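Local coordinates for protein intradiol ring-cleavage dioxygenase (Streptomyces sp. SirexAA-E, PDB 4ILV) that probably catalyses the iron(III)-dependent, oxygen-using intradiol cleavage of catechol-type aromatic rings, its dioxygenase domain being fused to a carbohydrate-binding module, at residues A[34-42]-A[142-150]; A[78-88]-A[102-112]. One frame throughout, in Å; residues are numbered along the deposited sequence.

Contact 1: residues A[34-42]-A[142-150]; sequences DPTPDQMEG and VLTTQLYFP
Q39 meets T145 where the loop 34-42 crosses the outer edge of strand 143-148, their CA atoms 4.3 Å apart and the two chain directions 93° apart, so the loop crosses the strand instead of pairing along it. Four direct hydrogen bonds join them. In the backbone, Q39 N donates to T144 O at 2.7 Å with an N-H...O angle of 164°. The hydroxyl T145 OG1 gives its proton to P37 O, also at 2.7 Å; with OG1 anti to the T145 nitrogen (chi1 -170°), it reaches the carbonyl from slightly off its plane. Y148 OH donates to Q39 OE1 at 2.7 Å, lying in the amide plane on a lone pair, while the amide stands nearly perpendicular to the phenol ring and comes in at its edge. The other end of this amide, NE2, bonds L160 O; with both ends bonded, the amide's rotation is fixed. Q146 NE2 adds a weak bond to M40 O, and a water donates to both M40 O and T145 O, bridging the chains. Apolar contacts flank these bonds: L143 CD1 lies 3.5 Å from D38 CB, L143 CD2 packs against CB and CG2 of T36, and T144 CG2 sits 3.6 Å from E41 CA. Charged and polar ends are tied outside the pair, for K134 NZ forms a salt bridge with E41 OE1 and a hydrogen bond to T144 OG1, and R127 NH1 binds Q146 OE1. Q146 also touches H130 and H132, two of the iron ligands, its side chain about 6 Å from the metal. The crossing thus sets the loop 34-42 against an edge strand of the intradiol dioxygenase beta-sandwich, beside the iron(III) site.

Contact 2: residues A[78-88]-A[102-112]; sequences PLTGVLLDFWQ and FRGHQFTGADG
T108 ties off the end of the pairing between strands 83-87 and 103-107 with a single hydroxyl: OG1 donates to L79 O at 2.7 Å and accepts from V82 N at 2.9 Å. With chi1 at 56°, OG1 lies between the T108 nitrogen and carbonyl carbon, from where it reaches both groups. The T108 backbone is equally engaged, its N donating to V82 O and its O accepting from G81 N, which stands 35° out of the carbonyl plane. Replacing T108 by an alanine would probably leave L79 O and V82 N without the hydroxyl they share. Nearby, T80 OG1 donates a weak bond to G109 O at 3.0 Å. Farther along, the antiparallel strands exchange backbone bonds in reciprocal pairs: L84 N to Q106 O at an N-H...O angle of 175° and Q106 N to L84 O, then F86 N to G104 O and G104 N to F86 O. Q88 N to F102 O, at 3.3 Å, is weak. Most other side-chain polar atoms have partners outside the pair. D85 OD1 and H105 ND1 both bond S49 OG, R103 NH2 bonds Y44 O while lying 3.5 Å from W87 CD1, and Q106 NE2 donates to T115 O. Among apolar contacts, L83 CD2 sits over one face of the F107 ring, 4.0 Å from its centroid, in a CH-pi contact. W87 stacks on H132, an iron ligand. Hydrogen-bonded pairs L84/Q106 and F86/G104 alternate with non-hydrogen-bonded pairs L83/F107, D85/H105 and W87/R103, the mark of antiparallel beta structure, here the edge of one sheet of the intradiol dioxygenase sandwich.

In the fold
Contacts 1 and 2 belong to opposite edges of one four-stranded antiparallel sheet, ordered 103-107, 83-87, 130-136, 143-148. Contact 2 pairs the first two strands; in contact 1 the loop 34-42 crosses the outer edge of the last. Their centres are 14 Å apart, yet they touch where E41 O packs 3.4 Å from W87 CZ2. Both segments of contact 2 fall in the chain between residues 42 and 142, the two ends that contact 1 brings together. Between them runs strand 130-136, which carries the iron ligands H130 and H132; Y95 and Y124 complete the protein ligands. The side chains of Q146 and W87 each lie about 6 Å from the metal, consistent with both contacts contributing to the second shell of the iron site.

Contact 1: residues A[34-42]-A[142-150]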
loop_
_atom_site.group_PDB
_atom_site.type_symbol
_atom_site.label_atom_id
_atom_site.label_comp_id
_atom_site.label_asym_id
_atom_site.label_seq_id
_atom_site.Cartn_x
_atom_site.Cartn_y
_atom_site.Cartn_z
ATOM N N ASP A 34 4.306 -6.718 13.049
ATOM C CA ASP A 34 3.868 -7.368 14.278
ATOM C C ASP A 34 3.969 -6.385 15.439
ATOM O O ASP A 34 4.954 -6.414 16.184
ATOM C CB ASP A 34 4.721 -8.627 14.554
ATOM C CG ASP A 34 4.081 -9.579 15.567
ATOM O OD1 ASP A 34 3.202 -9.146 16.342
ATOM O OD2 ASP A 34 4.443 -10.779 15.566
ATOM N N PRO A 35 2.972 -5.485 15.574
ATOM C CA PRO A 35 1.912 -5.212 14.599
ATOM C C PRO A 35 2.279 -4.017 13.735
ATOM O O PRO A 35 3.016 -3.140 14.183
ATOM C CB PRO A 35 0.708 -4.864 15.468
ATOM C CG PRO A 35 1.300 -4.271 16.685
ATOM C CD PRO A 35 2.659 -4.895 16.887
ATOM N N THR A 36 1.748 -3.986 12.518
ATOM C CA THR A 36 2.080 -2.952 11.541
ATOM C C THR A 36 1.904 -1.542 12.105
ATOM O O THR A 36 0.805 -1.174 12.507
ATOM C CB THR A 36 1.209 -3.111 10.289
ATOM O OG1 THR A 36 1.315 -4.460 9.810
ATOM C CG2 THR A 36 1.641 -2.120 9.190
ATOM N N PRO A 37 3.001 -0.761 12.160
ATOM C CA PRO A 37 2.958 0.596 12.713
ATOM C C PRO A 37 2.049 1.500 11.894
ATOM O O PRO A 37 1.917 1.311 10.683
ATOM C CB PRO A 37 4.406 1.070 12.588
ATOM C CG PRO A 37 5.213 -0.166 12.520
ATOM C CD PRO A 37 4.370 -1.168 11.806
ATOM N N ASP A 38 1.438 2.486 12.543
ATOM C CA ASP A 38 0.588 3.430 11.826
ATOM C C ASP A 38 1.377 4.674 11.419
ATOM O O ASP A 38 2.422 4.971 11.992
ATOM C CB ASP A 38 -0.622 3.831 12.674
ATOM C CG ASP A 38 -0.233 4.481 13.980
ATOM O OD1 ASP A 38 0.206 3.761 14.903
ATOM O OD2 ASP A 38 -0.365 5.717 14.081
ATOM N N GLN A 39 0.874 5.387 10.416
ATOM C CA GLN A 39 1.475 6.645 9.983
ATOM C C GLN A 39 0.378 7.606 9.551
ATOM O O GLN A 39 -0.788 7.225 9.436
ATOM C CB GLN A 39 2.469 6.428 8.839
ATOM C CG GLN A 39 3.713 5.670 9.248
ATOM C CD GLN A 39 4.907 5.972 8.377
ATOM O OE1 GLN A 39 4.775 6.201 7.175
ATOM N NE2 GLN A 39 6.091 5.980 8.984
ATOM N N MET A 40 0.743 8.857 9.314
ATOM C CA MET A 40 -0.259 9.851 8.958
ATOM C C MET A 40 -0.931 9.596 7.603
ATOM O O MET A 40 -0.384 8.932 6.711
ATOM C CB MET A 40 0.322 11.266 9.059
ATOM C CG MET A 40 1.580 11.515 8.251
ATOM S SD MET A 40 2.149 13.213 8.484
ATOM C CE MET A 40 2.296 13.274 10.270
ATOM N N GLU A 41 -2.149 10.107 7.483
ATOM C CA GLU A 41 -2.954 9.975 6.277
ATOM C C GLU A 41 -2.408 10.813 5.118
ATOM O O GLU A 41 -2.324 10.338 3.989
ATOM C CB GLU A 41 -4.383 10.407 6.605
ATOM C CG GLU A 41 -5.371 10.385 5.459
ATOM C CD GLU A 41 -6.774 10.757 5.917
ATOM O OE1 GLU A 41 -7.466 9.901 6.506
ATOM O OE2 GLU A 41 -7.165 11.927 5.730
ATOM N N GLY A 42 -2.030 12.052 5.409
ATOM C CA GLY A 42 -1.578 12.976 4.384
ATOM C C GLY A 42 -2.760 13.723 3.793
ATOM O O GLY A 42 -3.907 13.284 3.935
ATOM N N VAL A 142 -9.800 1.790 12.073
ATOM C CA VAL A 142 -8.992 1.807 10.866
ATOM C C VAL A 142 -7.531 2.050 11.218
ATOM O O VAL A 142 -7.216 2.957 11.988
ATOM C CB VAL A 142 -9.453 2.918 9.902
ATOM C CG1 VAL A 142 -8.482 3.056 8.746
ATOM C CG2 VAL A 142 -10.851 2.635 9.394
ATOM N N LEU A 143 -6.639 1.230 10.673
ATOM C CA LEU A 143 -5.211 1.522 10.727
ATOM C C LEU A 143 -4.792 2.319 9.484
ATOM O O LEU A 143 -4.979 1.851 8.362
ATOM C CB LEU A 143 -4.398 0.232 10.784
ATOM C CG LEU A 143 -2.884 0.459 10.686
ATOM C CD1 LEU A 143 -2.354 0.891 12.046
ATOM C CD2 LEU A 143 -2.136 -0.769 10.167
ATOM N N THR A 144 -4.227 3.511 9.682
ATOM C CA THR A 144 -3.684 4.300 8.574
ATOM C C THR A 144 -2.171 4.195 8.562
ATOM O O THR A 144 -1.517 4.422 9.587
ATOM C CB THR A 144 -4.061 5.785 8.702
ATOM O OG1 THR A 144 -5.486 5.915 8.661
ATOM C CG2 THR A 144 -3.431 6.617 7.565
ATOM N N THR A 145 -1.603 3.860 7.410
ATOM C CA THR A 145 -0.160 3.657 7.352
ATOM C C THR A 145 0.394 3.813 5.945
ATOM O O THR A 145 -0.326 4.189 5.022
ATOM C CB THR A 145 0.230 2.278 7.981
ATOM O OG1 THR A 145 1.645 2.187 8.129
ATOM C CG2 THR A 145 -0.267 1.112 7.141
ATOM N N GLN A 146 1.683 3.541 5.782
ATOM C CA GLN A 146 2.321 3.642 4.476
ATOM C C GLN A 146 3.280 2.482 4.221
ATOM O O GLN A 146 3.772 1.857 5.164
ATOM C CB GLN A 146 3.106 4.951 4.383
ATOM C CG GLN A 146 2.268 6.177 4.625
ATOM C CD GLN A 146 3.070 7.455 4.533
ATOM O OE1 GLN A 146 4.083 7.521 3.829
ATOM N NE2 GLN A 146 2.617 8.486 5.240
ATOM N N LEU A 147 3.559 2.211 2.951
ATOM C CA LEU A 147 4.567 1.217 2.596
ATOM C C LEU A 147 5.749 1.866 1.890
ATOM O O LEU A 147 5.562 2.734 1.033
ATOM C CB LEU A 147 3.960 0.140 1.699
ATOM C CG LEU A 147 2.679 -0.511 2.228
ATOM C CD1 LEU A 147 2.171 -1.550 1.240
ATOM C CD2 LEU A 147 2.876 -1.127 3.622
ATOM N N TYR A 148 6.960 1.433 2.235
ATOM C CA TYR A 148 8.179 2.014 1.664
ATOM C C TYR A 148 8.939 1.013 0.810
ATOM O O TYR A 148 8.660 -0.187 0.848
ATOM C CB TYR A 148 9.095 2.573 2.758
ATOM C CG TYR A 148 8.472 3.723 3.516
ATOM C CD1 TYR A 148 8.412 4.988 2.957
ATOM C CD2 TYR A 148 7.939 3.540 4.785
ATOM C CE1 TYR A 148 7.845 6.048 3.636
ATOM C CE2 TYR A 148 7.363 4.597 5.474
ATOM C CZ TYR A 148 7.318 5.851 4.882
ATOM O OH TYR A 148 6.757 6.920 5.540
ATOM N N PHE A 149 9.904 1.531 0.050
ATOM C CA PHE A 149 10.677 0.770 -0.919
ATOM C C PHE A 149 12.112 0.632 -0.466
ATOM O O PHE A 149 12.694 1.595 0.032
ATOM C CB PHE A 149 10.650 1.486 -2.287
ATOM C CG PHE A 149 9.303 1.463 -2.935
ATOM C CD1 PHE A 149 9.046 0.612 -3.994
ATOM C CD2 PHE A 149 8.277 2.259 -2.455
ATOM C CE1 PHE A 149 7.786 0.564 -4.579
ATOM C CE2 PHE A 149 7.016 2.229 -3.040
ATOM C CZ PHE A 149 6.771 1.374 -4.103
ATOM N N PRO A 150 12.701 -0.561 -0.664
ATOM C CA PRO A 150 14.080 -0.808 -0.243
ATOM C C PRO A 150 15.066 -0.061 -1.126
ATOM O O PRO A 150 14.876 0.014 -2.337
ATOM C CB PRO A 150 14.238 -2.321 -0.445
ATOM C CG PRO A 150 13.296 -2.645 -1.555
ATOM C CD PRO A 150 12.109 -1.735 -1.330
HETATM O O HOH W 1 -1.066 6.967 4.964
#

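Contact 2: residues A[78-88]-A[102-112]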
loop_
_atom_site.group_PDB
_atom_site.type_symbol
_atom_site.label_atom_id
_atom_site.label_comp_id
_atom_site.label_asym_id
_atom_site.label_seq_id
_atom_site.Cartn_x
_atom_site.Cartn_y
_atom_site.Cartn_z
ATOM N N PRO A 78 -4.369 -15.938 9.384
ATOM C CA PRO A 78 -4.848 -15.026 8.344
ATOM C C PRO A 78 -6.190 -14.406 8.729
ATOM O O PRO A 78 -7.001 -15.068 9.375
ATOM C CB PRO A 78 -5.018 -15.939 7.126
ATOM C CG PRO A 78 -4.244 -17.169 7.427
ATOM C CD PRO A 78 -4.309 -17.332 8.912
ATOM N N LEU A 79 -6.414 -13.151 8.345
ATOM C CA LEU A 79 -7.684 -12.483 8.633
ATOM C C LEU A 79 -8.502 -12.275 7.370
ATOM O O LEU A 79 -8.017 -11.717 6.378
ATOM C CB LEU A 79 -7.447 -11.127 9.294
ATOM C CG LEU A 79 -7.036 -11.110 10.759
ATOM C CD1 LEU A 79 -6.742 -9.684 11.198
ATOM C CD2 LEU A 79 -8.138 -11.735 11.611
ATOM N N THR A 80 -9.757 -12.690 7.427
ATOM C CA THR A 80 -10.634 -12.626 6.271
ATOM C C THR A 80 -11.502 -11.355 6.326
ATOM O O THR A 80 -11.793 -10.832 7.401
ATOM C CB THR A 80 -11.511 -13.900 6.190
ATOM O OG1 THR A 80 -12.093 -14.013 4.888
ATOM C CG2 THR A 80 -12.602 -13.876 7.250
ATOM N N GLY A 81 -11.879 -10.834 5.162
ATOM C CA GLY A 81 -12.751 -9.677 5.105
ATOM C C GLY A 81 -12.127 -8.367 5.568
ATOM O O GLY A 81 -12.833 -7.419 5.907
ATOM N N VAL A 82 -10.805 -8.296 5.581
ATOM C CA VAL A 82 -10.156 -7.042 5.945
ATOM C C VAL A 82 -10.222 -6.080 4.777
ATOM O O VAL A 82 -9.887 -6.452 3.657
ATOM C CB VAL A 82 -8.693 -7.251 6.334
ATOM C CG1 VAL A 82 -8.019 -5.903 6.635
ATOM C CG2 VAL A 82 -8.597 -8.214 7.527
ATOM N N LEU A 83 -10.652 -4.847 5.043
ATOM C CA LEU A 83 -10.652 -3.781 4.037
ATOM C C LEU A 83 -9.250 -3.169 3.887
ATOM O O LEU A 83 -8.652 -2.719 4.863
ATOM C CB LEU A 83 -11.682 -2.712 4.422
ATOM C CG LEU A 83 -11.903 -1.426 3.605
ATOM C CD1 LEU A 83 -10.865 -0.336 3.854
ATOM C CD2 LEU A 83 -12.023 -1.742 2.122
ATOM N N LEU A 84 -8.719 -3.183 2.665
ATOM C CA LEU A 84 -7.474 -2.496 2.343
ATOM C C LEU A 84 -7.728 -1.426 1.272
ATOM O O LEU A 84 -8.145 -1.744 0.171
ATOM C CB LEU A 84 -6.430 -3.488 1.839
ATOM C CG LEU A 84 -6.005 -4.534 2.877
ATOM C CD1 LEU A 84 -5.210 -5.626 2.204
ATOM C CD2 LEU A 84 -5.168 -3.857 3.954
ATOM N N ASP A 85 -7.473 -0.174 1.612
ATOM C CA ASP A 85 -7.783 0.956 0.747
ATOM C C ASP A 85 -6.471 1.644 0.407
ATOM O O ASP A 85 -5.868 2.289 1.261
ATOM C CB ASP A 85 -8.732 1.899 1.492
ATOM C CG ASP A 85 -9.270 3.046 0.615
ATOM O OD1 ASP A 85 -9.141 2.985 -0.628
ATOM O OD2 ASP A 85 -9.844 4.006 1.184
ATOM N N PHE A 86 -6.023 1.489 -0.837
ATOM C CA PHE A 86 -4.723 2.003 -1.264
ATOM C C PHE A 86 -4.861 3.320 -2.030
ATOM O O PHE A 86 -5.820 3.515 -2.775
ATOM C CB PHE A 86 -4.035 0.992 -2.184
ATOM C CG PHE A 86 -3.572 -0.278 -1.499
ATOM C CD1 PHE A 86 -2.345 -0.319 -0.863
ATOM C CD2 PHE A 86 -4.333 -1.433 -1.546
ATOM C CE1 PHE A 86 -1.889 -1.481 -0.273
ATOM C CE2 PHE A 86 -3.889 -2.610 -0.956
ATOM C CZ PHE A 86 -2.670 -2.634 -0.317
ATOM N N TRP A 87 -3.915 4.231 -1.839
ATOM C CA TRP A 87 -3.780 5.362 -2.753
ATOM C C TRP A 87 -2.303 5.766 -2.873
ATOM O O TRP A 87 -1.496 5.428 -2.000
ATOM C CB TRP A 87 -4.699 6.537 -2.363
ATOM C CG TRP A 87 -4.297 7.288 -1.133
ATOM C CD1 TRP A 87 -3.704 8.524 -1.084
ATOM C CD2 TRP A 87 -4.476 6.876 0.228
ATOM N NE1 TRP A 87 -3.491 8.895 0.218
ATOM C CE2 TRP A 87 -3.958 7.906 1.045
ATOM C CE3 TRP A 87 -5.001 5.729 0.834
ATOM C CZ2 TRP A 87 -3.952 7.825 2.439
ATOM C CZ3 TRP A 87 -4.996 5.650 2.224
ATOM C CH2 TRP A 87 -4.475 6.692 3.009
ATOM N N GLN A 88 -1.950 6.461 -3.954
ATOM C CA GLN A 88 -0.541 6.725 -4.258
ATOM C C GLN A 88 -0.403 7.727 -5.382
ATOM O O GLN A 88 -1.362 7.991 -6.105
ATOM C CB GLN A 88 0.153 5.445 -4.723
ATOM C CG GLN A 88 -0.358 4.965 -6.098
ATOM C CD GLN A 88 0.465 3.845 -6.690
ATOM O OE1 GLN A 88 0.271 2.672 -6.365
ATOM N NE2 GLN A 88 1.394 4.197 -7.571
ATOM N N PHE A 102 -5.397 5.904 -9.403
ATOM C CA PHE A 102 -4.472 5.418 -8.383
ATOM C C PHE A 102 -5.046 5.411 -6.988
ATOM O O PHE A 102 -4.328 5.571 -5.997
ATOM C CB PHE A 102 -3.133 6.151 -8.452
ATOM C CG PHE A 102 -2.340 5.768 -9.648
ATOM C CD1 PHE A 102 -1.663 4.556 -9.672
ATOM C CD2 PHE A 102 -2.313 6.574 -10.772
ATOM C CE1 PHE A 102 -0.947 4.172 -10.779
ATOM C CE2 PHE A 102 -1.595 6.195 -11.899
ATOM C CZ PHE A 102 -0.912 4.991 -11.903
ATOM N N ARG A 103 -6.357 5.203 -6.933
ATOM C CA ARG A 103 -7.076 4.981 -5.691
ATOM C C ARG A 103 -7.952 3.746 -5.905
ATOM O O ARG A 103 -8.647 3.634 -6.917
ATOM C CB ARG A 103 -7.940 6.197 -5.338
ATOM C CG ARG A 103 -7.177 7.523 -5.386
ATOM C CD ARG A 103 -8.043 8.695 -4.963
ATOM N NE ARG A 103 -7.315 9.959 -5.011
ATOM C CZ ARG A 103 -6.554 10.422 -4.022
ATOM N NH1 ARG A 103 -5.935 11.594 -4.155
ATOM N NH2 ARG A 103 -6.399 9.713 -2.900
ATOM N N GLY A 104 -7.909 2.808 -4.972
ATOM C CA GLY A 104 -8.745 1.624 -5.073
ATOM C C GLY A 104 -8.669 0.765 -3.818
ATOM O O GLY A 104 -7.616 0.682 -3.196
ATOM N N HIS A 105 -9.778 0.125 -3.450
ATOM C CA HIS A 105 -9.798 -0.719 -2.258
ATOM C C HIS A 105 -10.217 -2.148 -2.568
ATOM O O HIS A 105 -10.789 -2.430 -3.634
ATOM C CB HIS A 105 -10.717 -0.132 -1.180
ATOM C CG HIS A 105 -12.178 -0.202 -1.517
ATOM N ND1 HIS A 105 -12.869 0.861 -2.066
ATOM C CD2 HIS A 105 -13.081 -1.197 -1.361
ATOM C CE1 HIS A 105 -14.132 0.512 -2.249
ATOM N NE2 HIS A 105 -14.284 -0.733 -1.830
ATOM N N GLN A 106 -9.954 -3.034 -1.608
ATOM C CA GLN A 106 -10.255 -4.454 -1.744
ATOM C C GLN A 106 -10.445 -5.085 -0.372
ATOM O O GLN A 106 -10.146 -4.471 0.649
ATOM C CB GLN A 106 -9.120 -5.172 -2.469
ATOM C CG GLN A 106 -7.793 -5.142 -1.703
ATOM C CD GLN A 106 -6.656 -5.744 -2.490
ATOM O OE1 GLN A 106 -6.400 -6.946 -2.410
ATOM N NE2 GLN A 106 -5.950 -4.908 -3.251
ATOM N N PHE A 107 -10.946 -6.318 -0.361
ATOM C CA PHE A 107 -11.141 -7.079 0.870
ATOM C C PHE A 107 -10.336 -8.366 0.810
ATOM O O PHE A 107 -10.221 -8.980 -0.258
ATOM C CB PHE A 107 -12.622 -7.407 1.073
ATOM C CG PHE A 107 -13.472 -6.197 1.304
ATOM C CD1 PHE A 107 -13.779 -5.785 2.591
ATOM C CD2 PHE A 107 -13.946 -5.454 0.234
ATOM C CE1 PHE A 107 -14.559 -4.658 2.812
ATOM C CE2 PHE A 107 -14.723 -4.325 0.448
ATOM C CZ PHE A 107 -15.030 -3.932 1.741
ATOM N N THR A 108 -9.750 -8.767 1.937
ATOM C CA THR A 108 -8.975 -10.000 1.940
ATOM C C THR A 108 -9.904 -11.191 1.820
ATOM O O THR A 108 -11.000 -11.204 2.396
ATOM C CB THR A 108 -8.104 -10.170 3.206
ATOM O OG1 THR A 108 -8.927 -10.086 4.375
ATOM C CG2 THR A 108 -7.006 -9.137 3.261
ATOM N N GLY A 109 -9.458 -12.205 1.086
ATOM C CA GLY A 109 -10.247 -13.411 0.926
ATOM C C GLY A 109 -10.109 -14.380 2.084
ATOM O O GLY A 109 -9.601 -14.036 3.157
ATOM N N ALA A 110 -10.575 -15.602 1.859
ATOM C CA ALA A 110 -10.532 -16.643 2.871
ATOM C C ALA A 110 -9.110 -16.905 3.353
ATOM O O ALA A 110 -8.882 -17.149 4.534
ATOM C CB ALA A 110 -11.149 -17.918 2.328
ATOM N N ASP A 111 -8.145 -16.819 2.446
ATOM C CA ASP A 111 -6.768 -17.095 2.808
ATOM C C ASP A 111 -6.076 -15.881 3.439
ATOM O O ASP A 111 -4.918 -15.955 3.831
ATOM C CB ASP A 111 -5.988 -17.615 1.594
ATOM C CG ASP A 111 -5.874 -16.591 0.473
ATOM O OD1 ASP A 111 -6.511 -15.515 0.554
ATOM O OD2 ASP A 111 -5.139 -16.871 -0.500
ATOM N N GLY A 112 -6.789 -14.761 3.532
ATOM C CA GLY A 112 -6.225 -13.556 4.122
ATOM C C GLY A 112 -5.270 -12.797 3.213
ATOM O O GLY A 112 -4.556 -11.889 3.652
#